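Local coordinates for methanol--corrinoid protein co-methyltransferase (Methanosarcina barkeri, PDB 2I2X) that transfers the methyl group of methanol to the cob(I)amide carried by its corrinoid partner protein, using zinc, in methanogenesis from methanol, at residues S254-Y258 with V276-M282. Numbering follows the deposited sequence.
Sequences SLVAY and VKAITGM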
# COMPACT_ATOMS: atom_id res chain seq x y z
N SER A 254 19.52 -22.62 1.33
CA SER A 254 18.18 -22.70 0.76
C SER A 254 18.16 -23.64 -0.44
O SER A 254 17.15 -24.29 -0.70
CB SER A 254 17.64 -21.31 0.40
OG SER A 254 17.44 -20.53 1.58
N LEU A 255 19.29 -23.76 -1.13
CA LEU A 255 19.42 -24.71 -2.22
C LEU A 255 19.04 -26.15 -1.85
O LEU A 255 18.59 -26.91 -2.70
CB LEU A 255 20.84 -24.65 -2.78
CG LEU A 255 21.20 -25.65 -3.88
CD1 LEU A 255 20.45 -25.37 -5.16
CD2 LEU A 255 22.70 -25.67 -4.16
N VAL A 256 19.21 -26.52 -0.57
CA VAL A 256 18.97 -27.88 -0.09
C VAL A 256 17.54 -28.38 -0.35
O VAL A 256 17.34 -29.54 -0.74
CB VAL A 256 19.37 -28.07 1.43
CG1 VAL A 256 18.95 -29.42 1.94
CG2 VAL A 256 20.86 -27.88 1.65
N ALA A 257 16.55 -27.51 -0.13
CA ALA A 257 15.15 -27.83 -0.42
C ALA A 257 14.99 -28.50 -1.80
O ALA A 257 14.28 -29.51 -1.95
CB ALA A 257 14.31 -26.58 -0.31
N TYR A 258 15.68 -27.94 -2.79
CA TYR A 258 15.55 -28.38 -4.18
C TYR A 258 16.33 -29.69 -4.39
O TYR A 258 15.82 -30.64 -5.00
CB TYR A 258 15.95 -27.23 -5.14
CG TYR A 258 15.16 -25.99 -4.74
CD1 TYR A 258 13.79 -25.85 -5.07
CD2 TYR A 258 15.73 -25.04 -3.90
CE1 TYR A 258 13.05 -24.77 -4.61
CE2 TYR A 258 15.00 -23.98 -3.44
CZ TYR A 258 13.66 -23.83 -3.80
OH TYR A 258 12.97 -22.74 -3.32
N VAL A 276 19.71 -19.21 -6.30
CA VAL A 276 19.15 -20.56 -6.37
C VAL A 276 18.61 -20.91 -7.76
O VAL A 276 18.78 -22.04 -8.24
CB VAL A 276 18.06 -20.78 -5.27
CG1 VAL A 276 17.35 -22.10 -5.44
CG2 VAL A 276 18.68 -20.70 -3.86
N LYS A 277 17.98 -19.91 -8.39
CA LYS A 277 17.46 -20.02 -9.74
C LYS A 277 18.59 -20.27 -10.71
O LYS A 277 18.47 -21.16 -11.56
CB LYS A 277 16.69 -18.77 -10.17
CG LYS A 277 16.06 -18.91 -11.56
CD LYS A 277 15.02 -17.87 -11.84
CE LYS A 277 14.33 -18.07 -13.21
NZ LYS A 277 13.29 -17.02 -13.38
N ALA A 278 19.66 -19.49 -10.61
CA ALA A 278 20.85 -19.70 -11.46
C ALA A 278 21.40 -21.14 -11.37
O ALA A 278 21.80 -21.71 -12.38
CB ALA A 278 21.95 -18.69 -11.12
N ILE A 279 21.41 -21.72 -10.18
CA ILE A 279 21.86 -23.08 -10.04
C ILE A 279 20.82 -24.07 -10.58
O ILE A 279 21.14 -24.92 -11.41
CB ILE A 279 22.21 -23.41 -8.56
CG1 ILE A 279 23.40 -22.57 -8.09
CG2 ILE A 279 22.52 -24.87 -8.39
CD1 ILE A 279 23.58 -22.60 -6.60
N THR A 280 19.58 -23.95 -10.10
CA THR A 280 18.57 -24.99 -10.32
C THR A 280 17.75 -24.88 -11.61
O THR A 280 17.20 -25.89 -12.08
CB THR A 280 17.54 -25.03 -9.17
OG1 THR A 280 16.84 -23.79 -9.13
CG2 THR A 280 18.21 -25.25 -7.81
N GLY A 281 17.62 -23.67 -12.15
CA GLY A 281 16.74 -23.46 -13.31
C GLY A 281 15.28 -23.57 -12.93
O GLY A 281 14.42 -23.73 -13.80
N MET A 282 15.01 -23.48 -11.63
CA MET A 282 13.67 -23.58 -11.08
C MET A 282 13.09 -22.18 -10.82
O MET A 282 13.87 -21.22 -10.60
CB MET A 282 13.68 -24.38 -9.79
CG MET A 282 13.75 -25.86 -10.04
SD MET A 282 14.19 -26.78 -8.57
CE MET A 282 14.19 -28.45 -9.18
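Leu255 and Tyr258, near the C-terminal end of helix 240-259, pack in a buried, apolar helix-helix contact against Val276, Ile279 and Thr280 of helix 273-280 and Met282 just beyond it. The two helix segments run at 35° to each other, 10.5 Å apart at closest axis approach. With CG trans to the backbone N (chi1 176°), Leu255 extends across the interface and sets CD1 3.5 Å from Thr280 CG2 and 3.9 Å from Ile279 CG2. Val276 CG1 and Met282 SD both approach the Tyr258 ring obliquely: Val276 CG1 lies 3.6 Å from Tyr258 CE2, while the extended Met282 chain brings SD to 3.6 Å from Tyr258 CD1, a Met-aromatic contact. Thr280 divides its branches: its methyl also touches Tyr258 CB, whereas chi1 of 63° turns OG1 back onto its own helix, where Thr280 OG1 donates to Val276 O at 2.8 Å from above the carbonyl plane and accepts from Met282 N. With a valine here, Val276 O would lose its hydroxyl donor and Met282 N its acceptor, and the turn carrying the sulfur would probably be held less firmly. Ser254 OG hydrogen-bonds to Glu272 OE1, and the Ser254 side chain is about 8 Å from that of zinc ligand Cys220. The arrangement is that of two neighbouring helices packed beside the zinc site of a TIM-barrel methyltransferase, the second ending in an ST turn at Thr280, with Gly281 leaving the helix at positive phi.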